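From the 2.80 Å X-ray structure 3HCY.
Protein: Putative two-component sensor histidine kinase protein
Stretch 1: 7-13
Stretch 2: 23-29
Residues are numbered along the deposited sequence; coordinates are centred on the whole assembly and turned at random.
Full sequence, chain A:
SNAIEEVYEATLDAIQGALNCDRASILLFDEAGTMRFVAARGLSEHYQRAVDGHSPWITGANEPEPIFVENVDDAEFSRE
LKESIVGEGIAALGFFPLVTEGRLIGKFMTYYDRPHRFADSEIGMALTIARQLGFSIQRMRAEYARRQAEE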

# COMPACT_ATOMS: atom_id res chain seq x y z
N VAL A 7 1.07 -0.12 10.93
CA VAL A 7 1.14 0.19 9.52
C VAL A 7 2.47 -0.30 8.98
O VAL A 7 2.54 -0.78 7.84
N TYR A 8 3.52 -0.19 9.80
CA TYR A 8 4.85 -0.68 9.37
C TYR A 8 4.86 -2.21 9.21
O TYR A 8 5.30 -2.71 8.18
N GLU A 9 4.39 -2.93 10.21
CA GLU A 9 4.29 -4.38 10.10
C GLU A 9 3.40 -4.88 8.90
O GLU A 9 3.78 -5.87 8.20
N ALA A 10 2.27 -4.20 8.66
CA ALA A 10 1.38 -4.50 7.51
C ALA A 10 2.14 -4.33 6.21
O ALA A 10 1.93 -5.09 5.21
N THR A 11 3.00 -3.30 6.19
CA THR A 11 3.70 -2.99 4.96
C THR A 11 4.70 -4.09 4.72
O THR A 11 4.86 -4.59 3.62
N LEU A 12 5.39 -4.46 5.79
CA LEU A 12 6.35 -5.52 5.72
C LEU A 12 5.62 -6.82 5.28
O LEU A 12 6.15 -7.62 4.48
N ASP A 13 4.39 -7.01 5.79
CA ASP A 13 3.57 -8.11 5.31
C ASP A 13 3.30 -8.00 3.80
O ASP A 13 3.48 -8.99 3.07
N ARG A 23 14.52 -10.26 2.81
CA ARG A 23 14.48 -9.42 3.99
C ARG A 23 14.02 -8.08 3.47
O ARG A 23 14.13 -7.83 2.26
N ALA A 24 13.50 -7.25 4.37
CA ALA A 24 13.02 -5.93 4.05
C ALA A 24 13.12 -4.94 5.28
O ALA A 24 13.23 -5.36 6.46
N SER A 25 13.09 -3.62 5.02
CA SER A 25 13.13 -2.64 6.10
C SER A 25 12.48 -1.32 5.73
O SER A 25 12.29 -1.03 4.54
N ILE A 26 12.15 -0.51 6.75
CA ILE A 26 11.69 0.88 6.52
C ILE A 26 12.58 1.81 7.32
O ILE A 26 12.87 1.53 8.49
N LEU A 27 13.04 2.91 6.69
CA LEU A 27 13.84 3.88 7.41
C LEU A 27 13.24 5.27 7.16
O LEU A 27 12.72 5.58 6.08
N LEU A 28 13.35 6.12 8.16
CA LEU A 28 12.82 7.47 8.09
C LEU A 28 13.86 8.50 8.57
O LEU A 28 14.75 8.16 9.35
N PHE A 29 13.80 9.73 8.09
CA PHE A 29 14.68 10.76 8.61
C PHE A 29 14.35 11.10 10.01
O PHE A 29 13.19 10.97 10.42

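Helix 7-13 lies across strand 23-29 with its axis 9.1 Å away at closest approach and the two N-to-C directions 145° apart, a roughly antiparallel arrangement that pairs Tyr-8 with Ile-26 and Leu-12 with Ala-24 in CA register.

The packing is apolar. Strand alternation sends the CA-to-CB bonds of Ala-24, Ile-26 and Leu-28 toward the helix, while that of Ser-25 points away. Ile-26 (chi1 m, chi2 t) gives up the most surface, 83 of the 267 Å² buried in total, because its CD1 reaches three helix residues: Tyr-8 CB at 4.0 Å, Thr-11 CB at 4.2 Å and Leu-12 CD2 at 4.0 Å. Leu-12 leaves its backbone sideways, but its m,t rotamer brings the chain end nearer, placing CD2 also 4.4 Å from Ala-24 CB. Tyr-8, likewise sideways, adopts chi1 m and carries its ring along the strand to Leu-28 (m,t), whose CD1 lies 4.4 Å from Tyr-8 CZ and 3.5 Å from Tyr-8 OH; the ring meets both Ile-26 CD1 and Leu-28 CD1 obliquely.

No hydrogen bond joins the stretches. Thr-11 (chi1 m) points toward the strand, yet its hydroxyl is satisfied within the helix, OG1 donating to Val-7 O at 2.8 Å, and Ser-25 OG is hydrogen-bonded elsewhere in the structure.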

# COMPACT_ATOMS: atom_id res chain seq x y z
CB VAL A 7 0.99 1.67 9.17
CG1 VAL A 7 1.08 1.82 7.68
CG2 VAL A 7 -0.34 2.25 9.67
CB TYR A 8 5.94 -0.29 10.37
CG TYR A 8 6.19 1.20 10.56
CD1 TYR A 8 5.99 2.12 9.55
CD2 TYR A 8 6.67 1.68 11.77
CE1 TYR A 8 6.23 3.47 9.76
CE2 TYR A 8 6.92 2.99 11.97
CZ TYR A 8 6.71 3.88 10.97
OH TYR A 8 6.97 5.20 11.21
CB GLU A 9 3.81 -5.00 11.42
CG GLU A 9 4.74 -4.89 12.60
CD GLU A 9 6.25 -5.22 12.31
OE1 GLU A 9 6.64 -6.36 11.88
OE2 GLU A 9 7.08 -4.30 12.55
CB ALA A 10 0.09 -3.56 7.51
CB THR A 11 4.45 -1.68 5.01
OG1 THR A 11 3.55 -0.61 5.27
CG2 THR A 11 5.06 -1.45 3.72
CB LEU A 12 7.09 -5.65 7.09
CG LEU A 12 8.00 -4.51 7.65
CD1 LEU A 12 8.50 -4.78 9.07
CD2 LEU A 12 9.18 -4.10 6.69
CB ASP A 13 2.23 -8.21 6.03
CG ASP A 13 2.37 -8.56 7.47
OD1 ASP A 13 3.32 -9.21 7.90
OD2 ASP A 13 1.50 -8.17 8.23
CB ARG A 23 15.86 -9.25 4.65
CG ARG A 23 16.91 -10.33 4.44
CD ARG A 23 18.27 -9.84 4.88
NE ARG A 23 19.36 -10.77 4.62
CZ ARG A 23 20.25 -11.18 5.53
NH1 ARG A 23 20.20 -10.73 6.79
NH2 ARG A 23 21.24 -12.04 5.20
CB ALA A 24 11.61 -6.02 3.51
CB SER A 25 14.58 -2.35 6.42
OG SER A 25 15.25 -1.89 5.24
CB ILE A 26 10.19 1.12 6.92
CG1 ILE A 26 9.27 0.08 6.22
CG2 ILE A 26 9.78 2.58 6.62
CD1 ILE A 26 7.92 -0.30 6.88
CB LEU A 27 15.34 3.81 7.00
CG LEU A 27 16.12 2.47 6.98
CD1 LEU A 27 15.63 1.50 5.84
CD2 LEU A 27 17.63 2.59 6.89
CB LEU A 28 11.52 7.56 8.95
CG LEU A 28 10.26 6.88 8.37
CD1 LEU A 28 9.10 7.16 9.23
CD2 LEU A 28 10.00 7.37 6.96
CB PHE A 29 14.61 12.05 7.81
CG PHE A 29 15.41 11.99 6.57
CD1 PHE A 29 16.76 11.68 6.64
CD2 PHE A 29 14.83 12.22 5.34
CE1 PHE A 29 17.51 11.59 5.51
CE2 PHE A 29 15.57 12.15 4.23
CZ PHE A 29 16.92 11.82 4.31